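Side-chain contacts in iron-regulated transcriptional activator AFT2 (Saccharomyces cerevisiae, PDB 4LMG), which activates iron-regulon genes when iron is scarce, its WRKY-GCM1-fold DNA-binding domain recognising the CACCC core of iron-responsive promoter elements: residues Asp110-Lys113 against Lys114-Glu117; Lys122-Glu125 against Lys126-Lys129. All coordinates share one frame; numbering follows the deposited sequence.

Contact 1 (Asp110-Lys113 against Lys114-Glu117); sequences DDYK and KFKE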
loop_
_atom_site.group_PDB
_atom_site.type_symbol
_atom_site.label_atom_id
_atom_site.label_comp_id
_atom_site.label_asym_id
_atom_site.label_seq_id
_atom_site.Cartn_x
_atom_site.Cartn_y
_atom_site.Cartn_z
ATOM N N ASP A 110 -18.626 2.012 -3.592
ATOM C CA ASP A 110 -18.571 0.910 -2.641
ATOM C C ASP A 110 -18.250 1.388 -1.228
ATOM O O ASP A 110 -18.726 0.816 -0.247
ATOM C CB ASP A 110 -17.540 -0.128 -3.091
ATOM C CG ASP A 110 -17.297 -1.202 -2.049
ATOM O OD1 ASP A 110 -18.202 -2.036 -1.828
ATOM O OD2 ASP A 110 -16.197 -1.216 -1.459
ATOM N N ASP A 111 -17.440 2.436 -1.124
ATOM C CA ASP A 111 -17.062 2.953 0.186
ATOM C C ASP A 111 -18.225 3.649 0.887
ATOM O O ASP A 111 -18.361 3.556 2.106
ATOM C CB ASP A 111 -15.839 3.869 0.090
ATOM C CG ASP A 111 -14.532 3.098 0.169
ATOM O OD1 ASP A 111 -14.416 2.212 1.043
ATOM O OD2 ASP A 111 -13.623 3.369 -0.644
ATOM N N TYR A 112 -19.066 4.339 0.124
ATOM C CA TYR A 112 -20.252 4.949 0.712
ATOM C C TYR A 112 -21.193 3.871 1.229
ATOM O O TYR A 112 -21.704 3.956 2.345
ATOM C CB TYR A 112 -20.984 5.839 -0.290
ATOM C CG TYR A 112 -22.236 6.458 0.293
ATOM C CD1 TYR A 112 -22.157 7.528 1.175
ATOM C CD2 TYR A 112 -23.496 5.964 -0.026
ATOM C CE1 TYR A 112 -23.294 8.095 1.719
ATOM C CE2 TYR A 112 -24.642 6.526 0.511
ATOM C CZ TYR A 112 -24.533 7.591 1.383
ATOM O OH TYR A 112 -25.664 8.156 1.925
ATOM N N LYS A 113 -21.415 2.849 0.412
ATOM C CA LYS A 113 -22.283 1.748 0.800
ATOM C C LYS A 113 -21.743 1.057 2.045
ATOM O O LYS A 113 -22.499 0.721 2.957
ATOM C CB LYS A 113 -22.442 0.757 -0.353
ATOM C CG LYS A 113 -23.131 1.356 -1.570
ATOM C CD LYS A 113 -23.201 0.361 -2.718
ATOM C CE LYS A 113 -23.861 0.979 -3.939
ATOM N NZ LYS A 113 -25.266 1.390 -3.662
ATOM N N LYS A 114 -20.429 0.857 2.084
ATOM C CA LYS A 114 -19.788 0.286 3.261
ATOM C C LYS A 114 -19.901 1.247 4.441
ATOM O O LYS A 114 -20.090 0.823 5.580
ATOM C CB LYS A 114 -18.322 -0.041 2.976
ATOM C CG LYS A 114 -18.125 -1.248 2.073
ATOM C CD LYS A 114 -16.653 -1.551 1.857
ATOM C CE LYS A 114 -16.471 -2.854 1.091
ATOM N NZ LYS A 114 -15.037 -3.146 0.815
ATOM N N PHE A 115 -19.779 2.540 4.159
ATOM C CA PHE A 115 -19.949 3.570 5.181
ATOM C C PHE A 115 -21.357 3.506 5.757
ATOM O O PHE A 115 -21.550 3.587 6.969
ATOM C CB PHE A 115 -19.686 4.954 4.585
ATOM C CG PHE A 115 -20.267 6.088 5.387
ATOM C CD1 PHE A 115 -19.617 6.564 6.513
ATOM C CD2 PHE A 115 -21.456 6.688 5.002
ATOM C CE1 PHE A 115 -20.147 7.613 7.249
ATOM C CE2 PHE A 115 -21.990 7.735 5.732
ATOM C CZ PHE A 115 -21.334 8.199 6.858
ATOM N N LYS A 116 -22.335 3.350 4.872
ATOM C CA LYS A 116 -23.736 3.294 5.265
ATOM C C LYS A 116 -24.019 2.057 6.111
ATOM O O LYS A 116 -24.751 2.124 7.098
ATOM C CB LYS A 116 -24.631 3.300 4.025
ATOM C CG LYS A 116 -26.084 3.616 4.315
ATOM C CD LYS A 116 -26.245 5.040 4.811
ATOM C CE LYS A 116 -27.695 5.335 5.152
ATOM N NZ LYS A 116 -28.607 4.979 4.029
ATOM N N GLU A 117 -23.434 0.927 5.722
ATOM C CA GLU A 117 -23.623 -0.321 6.456
ATOM C C GLU A 117 -22.962 -0.260 7.833
ATOM O O GLU A 117 -23.439 -0.869 8.791
ATOM C CB GLU A 117 -23.074 -1.504 5.654
ATOM C CG GLU A 117 -23.137 -2.844 6.381
ATOM C CD GLU A 117 -24.548 -3.402 6.486
ATOM O OE1 GLU A 117 -25.510 -2.678 6.157
ATOM O OE2 GLU A 117 -24.695 -4.574 6.895
#
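Asp110 and Lys114, one turn apart at the start of helix 110-121, meet because their torsions converge: Asp110 holds CG anti to its backbone N (chi1 172°), while Lys114, with CG beside its own N (chi1 -73°), runs extended from there on. The result is an i to i+4 salt bridge of the α-helix, Asp110 OD2 to Lys114 NZ at 3.2 Å. An acid in the first turn also suits the helix dipole, whose positive end it probably helps to offset.

The buried side carries the two rings and Lys116. Tyr112 CD1 packs on Phe115 CD2 at 4.0 Å, the ring planes inclined at 35°. Both rings meet Tyr30 edge-to-face, as Phe115 also meets Phe131 of helix 125-139, so large flat residues fill the join between helices. Tyr112 suits this buried place because its ring packs while its OH hydrogen-bonds to Glu135 OE2. Lys116 NZ forms salt bridges with Glu135 and Asp132, and Asp111 OD2 makes one with Arg51.

Beneath these side chains run the helical i to i+4 backbone bonds, among them Lys116 N to Tyr112 O at 2.7 Å. That same carbonyl oxygen, Tyr112 O, lies at the edge of the Phe115 ring, 3.8 Å from CD2.

Contact 2 (Lys122-Glu125 against Lys126-Lys129); sequences KNDE and KAIK
Ile128 N donates to Asp124 O at 3.0 Å, the first helical bond of helix 125-139, and Asp124 is also the N-cap of that helix: its OD1 accepts the backbone N-H of Ala127 at 3.1 Å, a capping bond. The first turn of any helix has N-H groups with no preceding carbonyl to receive them, and a short acidic side chain suits the place because it can bend back to one of them; its negative charge would also be welcome at the positive end of the helix dipole. With CG anti to the backbone N (chi1 -167°), the carboxylate swings over the turn. The capping bond is fairly straight (N-H...O 160°), but the donor comes from above the carboxylate plane, 56° out of it.

The methyl of Ala127 packs against a face of the carboxylate, CB 3.2 Å from Asp124 OD1; a small residue suits this buried spot beside Leu119 and Lys27. The other oxygen, OD2, has a long, weak ion pair with Lys27 of helix 21-29, and Leu119 of helix 110-121 also touches Asp124.

Just before the cap, Asn123 takes positive phi in the Schellman motif that ends helix 110-121, so one helix stops and the next is capped within two residues. Asn123 is an identified DNA-binding residue, although in this complex the nearest atoms of contact 2 and the DNA are about 14 Å apart.

Ile128 adds a larger apolar side chain beside Ala127, packing on Leu119 and Arg120. Its CG1, beside the backbone N, lies off the oxygen end of the Asp124 carbonyl, 3.1 Å from Asp124 O.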
loop_
_atom_site.group_PDB
_atom_site.type_symbol
_atom_site.label_atom_id
_atom_site.label_comp_id
_atom_site.label_asym_id
_atom_site.label_seq_id
_atom_site.Cartn_x
_atom_site.Cartn_y
_atom_site.Cartn_z
ATOM N N LYS A 122 -23.303 0.071 13.790
ATOM C CA LYS A 122 -23.106 0.824 15.027
ATOM C C LYS A 122 -24.414 1.334 15.630
ATOM O O LYS A 122 -24.407 1.973 16.682
ATOM C CB LYS A 122 -22.164 2.006 14.788
ATOM C CG LYS A 122 -20.751 1.623 14.388
ATOM C CD LYS A 122 -19.924 2.866 14.091
ATOM C CE LYS A 122 -18.486 2.514 13.751
ATOM N NZ LYS A 122 -17.696 3.725 13.385
ATOM N N ASN A 123 -25.529 1.061 14.960
ATOM C CA ASN A 123 -26.836 1.509 15.432
ATOM C C ASN A 123 -26.943 3.028 15.511
ATOM O O ASN A 123 -27.677 3.563 16.342
ATOM C CB ASN A 123 -27.162 0.892 16.794
ATOM C CG ASN A 123 -27.272 -0.618 16.741
ATOM O OD1 ASN A 123 -27.794 -1.179 15.777
ATOM N ND2 ASN A 123 -26.777 -1.286 17.777
ATOM N N ASP A 124 -26.207 3.720 14.648
ATOM C CA ASP A 124 -26.241 5.177 14.617
ATOM C C ASP A 124 -27.530 5.659 13.961
ATOM O O ASP A 124 -27.533 6.072 12.800
ATOM C CB ASP A 124 -25.025 5.726 13.872
ATOM C CG ASP A 124 -24.844 7.218 14.073
ATOM O OD1 ASP A 124 -25.843 7.901 14.387
ATOM O OD2 ASP A 124 -23.704 7.708 13.916
ATOM N N GLU A 125 -28.622 5.609 14.717
ATOM C CA GLU A 125 -29.948 5.920 14.191
ATOM C C GLU A 125 -30.050 7.307 13.559
ATOM O O GLU A 125 -30.616 7.459 12.477
ATOM C CB GLU A 125 -31.002 5.765 15.290
ATOM C CG GLU A 125 -31.071 4.367 15.880
ATOM C CD GLU A 125 -31.393 3.313 14.837
ATOM O OE1 GLU A 125 -32.105 3.635 13.862
ATOM O OE2 GLU A 125 -30.927 2.164 14.988
ATOM N N LYS A 126 -29.506 8.316 14.233
ATOM C CA LYS A 126 -29.593 9.686 13.739
ATOM C C LYS A 126 -28.856 9.868 12.414
ATOM O O LYS A 126 -29.376 10.490 11.486
ATOM C CB LYS A 126 -29.068 10.681 14.776
ATOM C CG LYS A 126 -29.071 12.122 14.289
ATOM C CD LYS A 126 -28.618 13.088 15.374
ATOM C CE LYS A 126 -29.624 13.160 16.512
ATOM N NZ LYS A 126 -29.253 14.204 17.509
ATOM N N ALA A 127 -27.645 9.326 12.329
ATOM C CA ALA A 127 -26.856 9.441 11.108
ATOM C C ALA A 127 -27.566 8.755 9.945
ATOM O O ALA A 127 -27.632 9.293 8.842
ATOM C CB ALA A 127 -25.468 8.857 11.309
ATOM N N ILE A 128 -28.098 7.564 10.204
ATOM C CA ILE A 128 -28.827 6.817 9.185
ATOM C C ILE A 128 -29.987 7.645 8.636
ATOM O O ILE A 128 -30.193 7.713 7.424
ATOM C CB ILE A 128 -29.356 5.478 9.733
ATOM C CG1 ILE A 128 -28.191 4.598 10.193
ATOM C CG2 ILE A 128 -30.179 4.757 8.673
ATOM C CD1 ILE A 128 -28.618 3.336 10.912
ATOM N N LYS A 129 -30.735 8.278 9.533
ATOM C CA LYS A 129 -31.830 9.155 9.132
ATOM C C LYS A 129 -31.318 10.288 8.249
ATOM O O LYS A 129 -31.865 10.549 7.178
ATOM C CB LYS A 129 -32.541 9.732 10.360
ATOM C CG LYS A 129 -33.266 8.701 11.213
ATOM C CD LYS A 129 -33.967 9.360 12.395
ATOM C CE LYS A 129 -34.714 8.338 13.240
ATOM N NZ LYS A 129 -35.409 8.973 14.394
#

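Overall arrangement
Contacts 1 and 2 follow one another along the chain, the first in the opening turns of helix 110-121, the second where helix 125-139 begins. Their centres are about 13 Å apart, and they touch where Lys116 CE packs on Ile128 O at 4.1 Å. Contact 1 is partly buried: its packed side combines aromatic rings with a buried lysine-acid network, and Asp110 and Lys114 pair at the exposed side. Contact 2 is a surface contact, held mainly by capping and backbone bonds. Both put an acid at a helix start. The nearest atoms of contact 1 and the bound DNA are about 5 Å apart, those of contact 2 about 14 Å.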